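Local atomic coordinates of endoglucanase (Clostridium thermocellum, PDB entry 2EO7), a protein that hydrolyses beta-1,4-glucosidic bonds of cellulose and xyloglucan, this piece holding its glycoside hydrolase family 44 domain. Residues L109-Y114 with Y181-E186. Residues are numbered along the deposited sequence; the frame is centred on the assembly and turned at random. Where two conformers were deposited one is given.
Sequences LQAAGY and YSIDNE. With BGC (beta-D-glucopyranose), chain B.
Leu109 and Ile183 form a parallel bridge at the C-terminal ends of two neighbouring strands of the family 44 TIM barrel, next to the sugar-binding cleft. Leu109 N gives a nearly straight hydrogen bond to Ser182 O, 2.9 Å long. Beyond it the strand pairing fades: Asp184 N is shared weakly between Leu109 O and Ser182 O, the second bond closing an inverse gamma turn centred on Ile183. The carboxylate of Asp184 then takes over from the backbone. With CG anti to the backbone N (chi1 -151°), its OD2 faces the loop 109-114 and accepts two backbone N-H groups. Ala111 N, 2.8 Å from Asp184 OD2, meets the anti lone pair of that oxygen. Ala112 N, 3.0 Å from the same OD2, comes from above the carboxylate plane. Asp184 OD1 accepts Asn185 N at 2.6 Å, and Thr49 OG1 and Trp190 NE1 also bond to it, so the buried carboxylate is held at both oxygens. Ser182 OG bonds to Asp184 O and ties the turn back to the strand. The next two residues reach beta-D-glucopyranose: Asn185 ND2 donates to its O2 at 2.9 Å, and Glu186 OE1 accepts from its O1 at 2.6 Å. This is consistent with the Asn-Glu acid/base site ending the fourth strand in clan GH-A glycosidases. On the barrel's outer side, Leu109 CD1 packs on Tyr181 CB at 3.7 Å. Helices 158-169 and 204-221 cover this pair, through Phe161, Leu165 and Val218. Strand 226-232 pairs with 180-183 along its other edge.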
ATOM      1  N   LEU A 109       6.571 -12.957   4.290  1.00 10.27           N
ATOM      2  CA  LEU A 109       7.353 -14.083   4.792  1.00 10.41           C
ATOM      3  C   LEU A 109       7.697 -13.760   6.243  1.00 11.38           C
ATOM      4  O   LEU A 109       7.642 -12.591   6.667  1.00 12.26           O
ATOM      5  CB  LEU A 109       8.613 -14.275   3.962  1.00 10.57           C
ATOM      6  CG  LEU A 109       8.273 -14.712   2.529  1.00 11.78           C
ATOM      7  CD1 LEU A 109       9.573 -14.862   1.756  1.00 10.91           C
ATOM      8  CD2 LEU A 109       7.493 -16.039   2.540  1.00 10.45           C
ATOM      9  N   GLN A 110       8.078 -14.787   6.991  1.00 10.19           N
ATOM     10  CA  GLN A 110       8.317 -14.638   8.418  1.00 10.95           C
ATOM     11  C   GLN A 110       9.764 -14.420   8.832  1.00 12.15           C
ATOM     12  O   GLN A 110      10.646 -15.206   8.493  1.00 12.31           O
ATOM     13  CB  GLN A 110       7.720 -15.863   9.120  1.00 11.16           C
ATOM     14  CG  GLN A 110       6.192 -16.007   8.916  1.00 10.06           C
ATOM     15  CD  GLN A 110       5.770 -16.130   7.443  1.00 11.40           C
ATOM     16  OE1 GLN A 110       6.260 -16.992   6.709  1.00 11.68           O
ATOM     17  NE2 GLN A 110       4.850 -15.266   7.018  1.00  9.65           N
ATOM     18  N   ALA A 111      10.003 -13.345   9.581  1.00 10.45           N
ATOM     19  CA  ALA A 111      11.358 -13.034  10.005  1.00 11.46           C
ATOM     20  C   ALA A 111      11.534 -12.703  11.486  1.00 10.94           C
ATOM     21  O   ALA A 111      12.662 -12.706  11.980  1.00 11.63           O
ATOM     22  CB  ALA A 111      11.910 -11.892   9.146  1.00  9.91           C
ATOM     23  N   ALA A 112      10.445 -12.418  12.201  1.00  9.74           N
ATOM     24  CA  ALA A 112      10.575 -12.089  13.623  1.00  9.92           C
ATOM     25  C   ALA A 112      11.316 -13.210  14.340  1.00 11.03           C
ATOM     26  O   ALA A 112      12.003 -12.963  15.331  1.00 12.99           O
ATOM     27  CB  ALA A 112       9.209 -11.845  14.263  1.00 10.12           C
ATOM     28  N   GLY A 113      11.180 -14.444  13.856  1.00 10.55           N
ATOM     29  CA  GLY A 113      11.956 -15.512  14.456  1.00 10.70           C
ATOM     30  C   GLY A 113      11.311 -16.861  14.687  1.00  9.65           C
ATOM     31  O   GLY A 113      11.992 -17.887  14.608  1.00 10.56           O
ATOM     32  N   TYR A 114      10.023 -16.855  14.989  1.00  9.10           N
ATOM     33  CA  TYR A 114       9.286 -18.077  15.279  1.00  9.76           C
ATOM     34  C   TYR A 114       7.885 -17.984  14.724  1.00 10.02           C
ATOM     35  O   TYR A 114       7.373 -16.887  14.491  1.00 10.43           O
ATOM     36  CB  TYR A 114       9.185 -18.269  16.788  1.00  9.67           C
ATOM     37  CG  TYR A 114      10.516 -18.451  17.446  1.00  9.98           C
ATOM     38  CD1 TYR A 114      11.045 -19.725  17.634  1.00 10.53           C
ATOM     39  CD2 TYR A 114      11.279 -17.347  17.832  1.00 11.52           C
ATOM     40  CE1 TYR A 114      12.319 -19.901  18.186  1.00 10.38           C
ATOM     41  CE2 TYR A 114      12.552 -17.508  18.381  1.00 10.65           C
ATOM     42  CZ  TYR A 114      13.062 -18.791  18.549  1.00 11.72           C
ATOM     43  OH  TYR A 114      14.329 -18.963  19.055  1.00 13.10           O
ATOM     44  N   TYR A 181       7.471 -10.575  -2.185  1.00  9.05           N
ATOM     45  CA  TYR A 181       7.491 -11.116  -0.831  1.00  8.98           C
ATOM     46  C   TYR A 181       7.933 -10.011   0.085  1.00  9.35           C
ATOM     47  O   TYR A 181       8.801  -9.216  -0.272  1.00  9.62           O
ATOM     48  CB  TYR A 181       8.471 -12.279  -0.706  1.00  9.08           C
ATOM     49  CG  TYR A 181       8.046 -13.463  -1.526  1.00  7.42           C
ATOM     50  CD1 TYR A 181       7.051 -14.325  -1.068  1.00 10.08           C
ATOM     51  CD2 TYR A 181       8.595 -13.682  -2.779  1.00 10.63           C
ATOM     52  CE1 TYR A 181       6.611 -15.384  -1.854  1.00 11.77           C
ATOM     53  CE2 TYR A 181       8.163 -14.747  -3.583  1.00 11.38           C
ATOM     54  CZ  TYR A 181       7.172 -15.586  -3.107  1.00 12.66           C
ATOM     55  OH  TYR A 181       6.748 -16.640  -3.888  1.00 12.54           O
ATOM     56  N   SER A 182       7.310  -9.949   1.256  1.00 10.40           N
ATOM     57  CA  SER A 182       7.647  -8.920   2.232  1.00 10.03           C
ATOM     58  C   SER A 182       8.452  -9.509   3.371  1.00 10.51           C
ATOM     59  O   SER A 182       8.198 -10.641   3.800  1.00 10.09           O
ATOM     60  CB  SER A 182       6.366  -8.301   2.809  1.00 11.55           C
ATOM     61  OG  SER A 182       6.678  -7.344   3.816  1.00 16.64           O
ATOM     62  N   ILE A 183       9.431  -8.749   3.852  0.50 10.80           N
ATOM     63  CA  ILE A 183      10.253  -9.182   4.975  0.50 11.35           C
ATOM     64  C   ILE A 183       9.425  -8.915   6.238  0.50 11.65           C
ATOM     65  O   ILE A 183       9.577  -7.878   6.891  0.50 11.59           O
ATOM     66  CB  ILE A 183      11.574  -8.369   5.071  0.50 12.28           C
ATOM     67  CG1 ILE A 183      12.355  -8.453   3.755  0.50 12.73           C
ATOM     68  CG2 ILE A 183      12.429  -8.891   6.235  0.50 13.49           C
ATOM     69  CD1 ILE A 183      12.806  -9.849   3.374  0.50 13.04           C
ATOM     70  N   ASP A 184       8.529  -9.843   6.555  1.00 10.92           N
ATOM     71  CA  ASP A 184       7.674  -9.735   7.730  1.00 11.37           C
ATOM     72  C   ASP A 184       6.797  -8.463   7.743  1.00 12.19           C
ATOM     73  O   ASP A 184       6.440  -7.928   6.680  1.00 10.94           O
ATOM     74  CB  ASP A 184       8.538  -9.857   9.008  1.00 11.53           C
ATOM     75  CG  ASP A 184       7.771 -10.439  10.199  1.00 14.19           C
ATOM     76  OD1 ASP A 184       6.906  -9.725  10.764  1.00 12.48           O
ATOM     77  OD2 ASP A 184       8.031 -11.611  10.579  1.00 12.49           O
ATOM     78  N   ASN A 185       6.454  -7.995   8.939  1.00  9.41           N
ATOM     79  CA  ASN A 185       5.537  -6.858   9.106  1.00  9.05           C
ATOM     80  C   ASN A 185       5.893  -6.019  10.337  1.00  8.66           C
ATOM     81  O   ASN A 185       6.040  -6.563  11.425  1.00 10.35           O
ATOM     82  CB  ASN A 185       4.113  -7.410   9.314  1.00  9.78           C
ATOM     83  CG  ASN A 185       3.053  -6.316   9.455  1.00 10.91           C
ATOM     84  OD1 ASN A 185       2.728  -5.645   8.489  1.00 11.84           O
ATOM     85  ND2 ASN A 185       2.507  -6.146  10.665  1.00  9.64           N
ATOM     86  N   GLU A 186       6.023  -4.707  10.157  1.00  9.92           N
ATOM     87  CA  GLU A 186       6.276  -3.777  11.270  1.00  8.82           C
ATOM     88  C   GLU A 186       7.253  -4.289  12.322  1.00  8.77           C
ATOM     89  O   GLU A 186       6.892  -4.480  13.490  1.00  9.04           O
ATOM     90  CB  GLU A 186       4.927  -3.413  11.915  1.00 10.55           C
ATOM     91  CG  GLU A 186       3.949  -2.813  10.875  1.00 11.79           C
ATOM     92  CD  GLU A 186       2.638  -2.302  11.451  1.00 17.10           C
ATOM     93  OE1 GLU A 186       2.317  -2.608  12.632  1.00 14.44           O
ATOM     94  OE2 GLU A 186       1.922  -1.587  10.699  1.00 16.96           O
TER
HETATM   95  C2  BGC B   1      -0.919  -3.628  10.539  0.90 30.66           C
HETATM   96  C3  BGC B   1      -2.220  -4.335  10.944  0.90 29.61           C
HETATM   97  C4  BGC B   1      -3.021  -3.495  11.944  0.90 31.32           C
HETATM   98  C5  BGC B   1      -3.077  -2.183  11.182  0.90 32.30           C
HETATM   99  C6  BGC B   1      -4.130  -1.283  11.841  0.90 34.65           C
HETATM  100  C1  BGC B   1      -0.639  -2.392  11.399  0.90 31.91           C
HETATM  101  O1  BGC B   1      -0.318  -2.465  12.793  0.90 32.70           O
HETATM  102  O2  BGC B   1       0.225  -4.449  10.288  0.90 24.85           O
HETATM  103  O3  BGC B   1      -2.078  -5.712  11.304  0.90 24.31           O
HETATM  104  O4  BGC B   1      -4.362  -4.027  12.091  0.90 30.16           O
HETATM  105  O5  BGC B   1      -1.777  -1.536  11.172  0.90 32.94           O
HETATM  106  O6  BGC B   1      -4.677  -0.359  10.895  0.90 34.96           O